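Putative sugar binding protein (Salmonella enterica subsp. enterica serovar Typhimurium, PDB 3KNZ) probably binds phosphosugars or related carbohydrate derivatives through SIS folds, and may resemble the isomerase half of glucosamine-6-phosphate synthase, though its own activity is unproven. Local coordinates at residues E36-A41 / M170-A175; I54-G59 / D81-F86; R227-A232 / L275-P280. All blocks are in the same frame, centred on the assembly; numbering follows the deposited sequence.

Contact 1. Residues E36-A41 / M170-A175; sequences EDLWRA and MLLALA
Leu38 drives its forked end into the helix that carries Leu171, Leu172 and Ala175. Its two methyls divide the work. Leu38 CD1 lies 3.5 Å from Leu171 CB. Leu38 CD2 goes to the next residue and lies 4.0 Å from Leu172 CB. CG of Leu38 stands anti to its own carbonyl carbon (chi1 -65°), and this spreads the fork over two successive residues of the facing helix. Both leucine pairs meet at a slant and not end-on. Leu172 answers from its own side. Leu172 CD1 reaches back to the first helix, 3.8 Å from the backbone O of Leu38, and also touches Ala41 CB.

Trp39 behaves differently. Its CB points away from the second helix, yet the indole swings back over Ala175. The methyl of Ala175 lies over one face of the ring, and its CA sits above the same face, offset toward the rim. The six-membered part also passes the backbone, with Trp39 CZ3 3.6 Å from Ala175 O. The small Ala175 lets the helices close in here: Ala175 CB is 4.1 Å from Leu38 CB. The short axes pass 8.7 Å apart and cross at -54°.

The contact is apolar packing across the seam. Helix 36-47 leads into strand 52-56, the first strand along the chain. On other sides of helix 161-179, Ala173 and Leu174 pack on helix 59-76, and Leu174 also meets helix 185-215. Leu146, just after strand 144-145, touches both Ala41 and Leu172.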
# COMPACT_ATOMS: atom_id res chain seq x y z
N GLU A 36 26.06 -16.20 -10.56
CA GLU A 36 26.21 -17.27 -9.58
C GLU A 36 25.49 -16.89 -8.29
O GLU A 36 24.94 -17.76 -7.60
CB GLU A 36 27.68 -17.57 -9.29
CG GLU A 36 28.48 -18.07 -10.50
CD GLU A 36 27.93 -19.34 -11.16
OE1 GLU A 36 26.71 -19.60 -11.09
OE2 GLU A 36 28.72 -20.08 -11.78
N ASP A 37 25.47 -15.60 -7.98
CA ASP A 37 24.80 -15.12 -6.78
C ASP A 37 23.31 -15.47 -6.84
O ASP A 37 22.76 -15.99 -5.88
CB ASP A 37 25.02 -13.62 -6.56
CG ASP A 37 24.60 -12.78 -7.74
OD1 ASP A 37 24.57 -13.31 -8.87
OD2 ASP A 37 24.32 -11.57 -7.54
N LEU A 38 22.67 -15.21 -7.98
CA LEU A 38 21.27 -15.56 -8.13
C LEU A 38 21.08 -17.07 -8.01
O LEU A 38 20.13 -17.53 -7.36
CB LEU A 38 20.71 -15.08 -9.47
CG LEU A 38 20.66 -13.56 -9.66
CD1 LEU A 38 20.11 -13.24 -11.04
CD2 LEU A 38 19.84 -12.89 -8.58
N TRP A 39 21.97 -17.84 -8.63
CA TRP A 39 21.89 -19.29 -8.55
C TRP A 39 22.07 -19.82 -7.13
O TRP A 39 21.31 -20.70 -6.71
CB TRP A 39 22.86 -19.95 -9.54
CG TRP A 39 22.36 -19.83 -10.95
CD1 TRP A 39 22.66 -18.86 -11.86
CD2 TRP A 39 21.41 -20.70 -11.59
NE1 TRP A 39 21.98 -19.08 -13.04
CE2 TRP A 39 21.20 -20.20 -12.90
CE3 TRP A 39 20.73 -21.85 -11.19
CZ2 TRP A 39 20.34 -20.81 -13.80
CZ3 TRP A 39 19.87 -22.46 -12.09
CH2 TRP A 39 19.68 -21.94 -13.38
N ARG A 40 23.03 -19.30 -6.38
CA ARG A 40 23.21 -19.75 -4.99
C ARG A 40 21.93 -19.53 -4.20
O ARG A 40 21.51 -20.40 -3.44
CB ARG A 40 24.36 -19.03 -4.30
CG ARG A 40 25.74 -19.49 -4.75
CD ARG A 40 26.84 -18.88 -3.89
NE ARG A 40 26.88 -17.42 -3.99
CZ ARG A 40 27.52 -16.74 -4.94
NH1 ARG A 40 28.19 -17.38 -5.90
NH2 ARG A 40 27.48 -15.42 -4.94
N ALA A 41 21.32 -18.37 -4.39
CA ALA A 41 20.06 -18.03 -3.72
C ALA A 41 18.94 -18.98 -4.18
O ALA A 41 18.11 -19.40 -3.38
CB ALA A 41 19.67 -16.58 -3.99
N MSE A 170 13.51 -10.29 -11.74
CA MSE A 170 13.03 -11.24 -12.75
C MSE A 170 14.05 -12.34 -13.04
O MSE A 170 13.69 -13.50 -13.27
CB MSE A 170 12.63 -10.52 -14.04
CG MSE A 170 11.34 -9.70 -13.91
SE MSE A 170 10.87 -8.80 -15.54
CE MSE A 170 9.09 -8.19 -15.06
N LEU A 171 15.33 -11.98 -13.03
CA LEU A 171 16.39 -12.97 -13.24
C LEU A 171 16.45 -13.94 -12.06
O LEU A 171 16.76 -15.12 -12.24
CB LEU A 171 17.74 -12.30 -13.48
CG LEU A 171 17.83 -11.46 -14.76
CD1 LEU A 171 19.22 -10.84 -14.86
CD2 LEU A 171 17.48 -12.28 -16.01
N LEU A 172 16.17 -13.46 -10.85
CA LEU A 172 16.16 -14.35 -9.70
C LEU A 172 15.08 -15.42 -9.91
O LEU A 172 15.33 -16.61 -9.71
CB LEU A 172 15.92 -13.58 -8.40
CG LEU A 172 15.81 -14.44 -7.13
CD1 LEU A 172 17.02 -15.36 -6.98
CD2 LEU A 172 15.65 -13.58 -5.88
N ALA A 173 13.89 -14.99 -10.35
CA ALA A 173 12.77 -15.89 -10.61
C ALA A 173 13.13 -16.96 -11.64
O ALA A 173 12.74 -18.12 -11.50
CB ALA A 173 11.55 -15.10 -11.08
N LEU A 174 13.87 -16.56 -12.67
CA LEU A 174 14.33 -17.50 -13.70
C LEU A 174 15.36 -18.48 -13.13
O LEU A 174 15.42 -19.64 -13.56
CB LEU A 174 14.90 -16.76 -14.92
CG LEU A 174 13.88 -16.41 -16.01
CD1 LEU A 174 12.49 -16.13 -15.45
CD2 LEU A 174 14.37 -15.26 -16.88
N ALA A 175 16.15 -18.00 -12.18
CA ALA A 175 17.14 -18.85 -11.52
C ALA A 175 16.43 -19.91 -10.68
O ALA A 175 16.81 -21.08 -10.69
CB ALA A 175 18.09 -18.02 -10.67

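Contact 2. Residues I54-G59 / D81-F86; sequences ILTGSG and DVCWPF
Thr56 reaches across to Cys83 and Pro85. Thr56 CB lies 3.4 Å from Cys83 O. At the tip, Thr56 OG1 donates a hydrogen bond of 2.8 Å to the same Cys83 O. The hydroxyl comes from above the carbonyl plane, 36° out of it, with a C=O...O angle of 137°. OG1 is placed anti to the backbone N (chi1 -165°), which carries it across to the neighbouring strand. Thr56 OG1 also rests against the Pro85 ring, 3.6 Å from Pro85 CD. Pro85 N has no hydrogen to offer, so its closeness to OG1 is mere packing. Cys83 O is further approached by Gly57 N, a weak bond at 3.5 Å.

Upstream, the two strands pair in parallel. Leu55 N gives a hydrogen bond to Asp81 O, and Leu55 O accepts one from Cys83 N at 3.2 Å. Strand 52-56, helix 59-76 and strand 80-83 form a beta-alpha-beta unit. It belongs to the parallel sheet of the SIS fold, in which strand 80-83 is outermost within this chain. Leu55 and Val82 face helix 59-76, where both touch Ala65. Ile54, Thr56 and Cys83 occupy the other face and meet Leu88.

Ile54 and Asp81 run side by side, with Ile54 CG1 3.7 Å from Asp81 OD2. That carboxylate oxygen forms a salt bridge with Arg52. Gly57 O sits at the edge of the Trp84 indole, near its plane and 3.5 Å from Trp84 CD1. Ser58 OG turns to Glu260 of the second subunit by a hydrogen bond, and Pro85 also packs on that glutamate.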
# COMPACT_ATOMS: atom_id res chain seq x y z
N ILE A 54 9.16 -12.76 0.19
CA ILE A 54 8.68 -11.49 0.72
C ILE A 54 9.65 -10.41 0.24
O ILE A 54 10.81 -10.41 0.64
CB ILE A 54 8.66 -11.51 2.26
CG1 ILE A 54 7.73 -12.62 2.77
CG2 ILE A 54 8.22 -10.17 2.81
CD1 ILE A 54 7.72 -12.77 4.30
N LEU A 55 9.19 -9.54 -0.64
CA LEU A 55 10.00 -8.42 -1.14
C LEU A 55 9.65 -7.19 -0.32
O LEU A 55 8.48 -6.79 -0.27
CB LEU A 55 9.70 -8.14 -2.61
CG LEU A 55 9.73 -9.34 -3.55
CD1 LEU A 55 9.48 -8.84 -4.97
CD2 LEU A 55 11.05 -10.09 -3.46
N THR A 56 10.64 -6.57 0.32
CA THR A 56 10.36 -5.41 1.15
C THR A 56 11.29 -4.24 0.85
O THR A 56 12.47 -4.42 0.54
CB THR A 56 10.46 -5.75 2.66
OG1 THR A 56 9.86 -4.69 3.42
CG2 THR A 56 11.92 -5.97 3.09
N GLY A 57 10.74 -3.03 0.96
CA GLY A 57 11.48 -1.81 0.68
C GLY A 57 10.56 -0.61 0.58
O GLY A 57 9.35 -0.70 0.85
N SER A 58 11.14 0.51 0.16
CA SER A 58 10.43 1.77 0.06
C SER A 58 10.68 2.47 -1.27
O SER A 58 11.64 2.16 -1.97
CB SER A 58 10.90 2.69 1.18
OG SER A 58 10.79 2.05 2.44
N GLY A 59 9.80 3.41 -1.62
CA GLY A 59 9.95 4.18 -2.85
C GLY A 59 10.20 3.36 -4.11
O GLY A 59 9.51 2.38 -4.38
N ASP A 81 4.97 -11.82 -1.56
CA ASP A 81 4.44 -10.66 -0.87
C ASP A 81 5.27 -9.42 -1.19
O ASP A 81 6.48 -9.53 -1.40
CB ASP A 81 4.51 -10.87 0.65
CG ASP A 81 3.67 -12.05 1.13
OD1 ASP A 81 2.56 -12.26 0.59
OD2 ASP A 81 4.11 -12.74 2.08
N VAL A 82 4.62 -8.26 -1.24
CA VAL A 82 5.33 -6.98 -1.39
C VAL A 82 4.81 -6.02 -0.33
O VAL A 82 3.63 -5.67 -0.32
CB VAL A 82 5.12 -6.33 -2.75
CG1 VAL A 82 5.87 -5.01 -2.79
CG2 VAL A 82 5.58 -7.24 -3.88
N CYS A 83 5.69 -5.58 0.56
CA CYS A 83 5.27 -4.69 1.64
C CYS A 83 6.40 -3.81 2.15
O CYS A 83 7.58 -4.09 1.93
CB CYS A 83 4.80 -5.52 2.82
SG CYS A 83 6.18 -6.36 3.57
N TRP A 84 6.01 -2.76 2.87
CA TRP A 84 6.97 -1.85 3.47
C TRP A 84 7.56 -2.53 4.70
O TRP A 84 6.89 -3.31 5.37
CB TRP A 84 6.30 -0.53 3.86
CG TRP A 84 5.61 0.12 2.73
CD1 TRP A 84 6.19 0.65 1.62
CD2 TRP A 84 4.21 0.32 2.59
NE1 TRP A 84 5.22 1.16 0.78
CE2 TRP A 84 4.00 0.97 1.36
CE3 TRP A 84 3.10 -0.00 3.39
CZ2 TRP A 84 2.72 1.32 0.91
CZ3 TRP A 84 1.84 0.34 2.94
CH2 TRP A 84 1.66 1.00 1.70
N PRO A 85 8.83 -2.22 5.01
CA PRO A 85 9.52 -2.87 6.12
C PRO A 85 8.78 -2.86 7.46
O PRO A 85 8.83 -3.87 8.18
CB PRO A 85 10.82 -2.06 6.23
CG PRO A 85 11.03 -1.48 4.87
CD PRO A 85 9.67 -1.23 4.32
N PHE A 86 8.10 -1.77 7.81
CA PHE A 86 7.43 -1.69 9.11
C PHE A 86 6.30 -2.70 9.24
O PHE A 86 5.92 -3.07 10.36
CB PHE A 86 6.94 -0.26 9.43
CG PHE A 86 5.82 0.22 8.55
CD1 PHE A 86 4.49 -0.02 8.90
CD2 PHE A 86 6.08 0.91 7.38
CE1 PHE A 86 3.45 0.43 8.08
CE2 PHE A 86 5.06 1.36 6.56
CZ PHE A 86 3.74 1.12 6.91

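Contact 3. Residues R227-A232 / L275-P280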
# COMPACT_ATOMS: atom_id res chain seq x y z
N ARG A 227 -2.52 13.31 -12.13
CA ARG A 227 -2.94 12.00 -11.67
C ARG A 227 -2.64 11.00 -12.79
O ARG A 227 -2.95 11.25 -13.96
CB ARG A 227 -4.43 12.02 -11.37
CG ARG A 227 -4.89 13.18 -10.49
CD ARG A 227 -4.44 13.05 -9.05
NE ARG A 227 -4.81 14.22 -8.26
CZ ARG A 227 -4.75 14.30 -6.93
NH1 ARG A 227 -4.36 13.27 -6.21
NH2 ARG A 227 -5.11 15.42 -6.32
N LEU A 228 -2.02 9.88 -12.42
CA LEU A 228 -1.67 8.85 -13.38
C LEU A 228 -2.50 7.62 -13.08
O LEU A 228 -2.67 7.28 -11.92
CB LEU A 228 -0.20 8.46 -13.24
CG LEU A 228 0.79 9.60 -13.13
CD1 LEU A 228 2.21 9.04 -13.16
CD2 LEU A 228 0.58 10.59 -14.26
N THR A 229 -3.01 6.96 -14.11
CA THR A 229 -3.78 5.74 -13.89
C THR A 229 -3.39 4.69 -14.91
O THR A 229 -2.79 4.99 -15.94
CB THR A 229 -5.30 5.97 -13.97
OG1 THR A 229 -5.99 4.80 -13.49
CG2 THR A 229 -5.72 6.24 -15.41
N GLY A 230 -3.73 3.45 -14.61
CA GLY A 230 -3.45 2.35 -15.52
C GLY A 230 -4.02 1.06 -14.98
O GLY A 230 -4.46 1.01 -13.83
N PRO A 231 -4.02 0.02 -15.81
CA PRO A 231 -4.54 -1.27 -15.37
C PRO A 231 -3.66 -1.86 -14.27
O PRO A 231 -2.52 -1.43 -14.10
CB PRO A 231 -4.47 -2.14 -16.63
CG PRO A 231 -3.42 -1.52 -17.47
CD PRO A 231 -3.49 -0.04 -17.19
N ALA A 232 -4.21 -2.81 -13.53
CA ALA A 232 -3.50 -3.48 -12.45
C ALA A 232 -2.09 -3.90 -12.86
O ALA A 232 -1.13 -3.69 -12.11
CB ALA A 232 -4.28 -4.69 -12.00
N LEU A 275 -4.86 14.25 -16.25
CA LEU A 275 -4.82 12.80 -16.20
C LEU A 275 -3.88 12.27 -17.26
O LEU A 275 -3.91 12.72 -18.41
CB LEU A 275 -6.22 12.22 -16.43
CG LEU A 275 -6.34 10.70 -16.30
CD1 LEU A 275 -6.01 10.25 -14.88
CD2 LEU A 275 -7.74 10.23 -16.67
N ILE A 276 -3.00 11.36 -16.86
CA ILE A 276 -2.15 10.64 -17.78
C ILE A 276 -2.62 9.22 -17.57
O ILE A 276 -2.64 8.72 -16.45
CB ILE A 276 -0.66 10.79 -17.49
CG1 ILE A 276 -0.23 12.26 -17.68
CG2 ILE A 276 0.14 9.90 -18.44
CD1 ILE A 276 1.23 12.54 -17.37
N MSE A 277 -3.03 8.58 -18.66
CA MSE A 277 -3.59 7.26 -18.58
C MSE A 277 -2.78 6.34 -19.47
O MSE A 277 -2.38 6.72 -20.57
CB MSE A 277 -5.03 7.32 -19.07
CG MSE A 277 -5.93 6.19 -18.61
SE MSE A 277 -7.72 6.39 -19.37
CE MSE A 277 -7.90 8.32 -19.26
N LEU A 278 -2.54 5.13 -18.97
CA LEU A 278 -1.81 4.11 -19.72
C LEU A 278 -2.83 3.15 -20.33
O LEU A 278 -3.62 2.53 -19.60
CB LEU A 278 -0.85 3.34 -18.82
CG LEU A 278 0.21 4.19 -18.10
CD1 LEU A 278 1.14 3.31 -17.25
CD2 LEU A 278 1.01 5.01 -19.10
N ASP A 279 -2.82 3.05 -21.65
CA ASP A 279 -3.72 2.16 -22.37
C ASP A 279 -2.93 1.13 -23.17
O ASP A 279 -2.77 1.27 -24.38
CB ASP A 279 -4.64 2.94 -23.33
CG ASP A 279 -5.66 3.79 -22.61
OD1 ASP A 279 -5.34 4.94 -22.23
OD2 ASP A 279 -6.82 3.33 -22.47
N PRO A 280 -2.45 0.07 -22.50
CA PRO A 280 -1.70 -0.94 -23.23
C PRO A 280 -2.52 -1.63 -24.33
O PRO A 280 -1.98 -2.03 -25.35
CB PRO A 280 -1.28 -1.95 -22.15
CG PRO A 280 -2.10 -1.62 -20.93
CD PRO A 280 -2.52 -0.20 -21.05
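Leu275 lays a methyl against the neighbouring strand. Leu275 CD1 comes within 3.3 Å of Arg227 O. CG anti to the backbone N (chi1 -176°) sends the branch toward that carbonyl. The guanidinium of Arg227 leads off the other way, to a salt bridge with Asp225.

Ile276 is held through both backbone groups. Ile276 N gives a 2.9 Å bond to Arg227 O, and Ile276 O accepts Thr229 N at 3.0 Å. On the opposite face of the sheet from Leu275, its side chain runs alongside Leu228, pointing the same way. Leu228 CD2 lies 3.5 Å from Ile276 CB and also touches Ile276 CD1. Leu333 of helix 326-339 covers both residues.

Met277, a selenomethionine, returns to the face of Leu275. It lies beside Thr229, with its CG next to the CG2 methyl of that residue. Farther out, its chain bends at the selenium and packs on Gln286 and Ala290 of helix 284-296.

Leu278 N makes the last ladder bond, to Thr229 O at 3.0 Å. Leu278 O then lies 3.5 Å from Pro231 CD. The Pro280 ring approaches the Pro231 ring CG to CG, Pro280 CG 3.7 Å from Pro231 CG.

Three regular backbone bonds join the strands from Arg227 to Leu278; the step to Pro231 has no N-H to give. Leu228 and Ile276 make one face aliphatic. Leu275, Thr229 and Met277 line the other, together with the stem of Arg227. Regular backbone bonds with mostly apolar side chains on both faces are what an inner strand pair of a helix-flanked parallel sheet needs, consistent with a second SIS-like domain.

In the fold
Contacts 1 and 2 share the N-terminal half, with centres 19 Å apart. Helix 36-47 of contact 1 runs on into strand 52-56 of contact 2. The chain completes contact 2 before helix 161-179 returns to finish contact 1. Contact 3 follows later, in a separate sheet; its centre lies 23 Å from that of contact 2 and 32 Å from that of contact 1. Both sheets are parallel, with strand order 2-1-3-4-5, consistent with two SIS-like halves. Contact 2 joins an outermost strand to its neighbour, whereas contact 3 joins two inner strands. The second subunit reaches the ends of both: Ala232 of contact 3 packs on Phe86 of that subunit, which links the halves across the dimer.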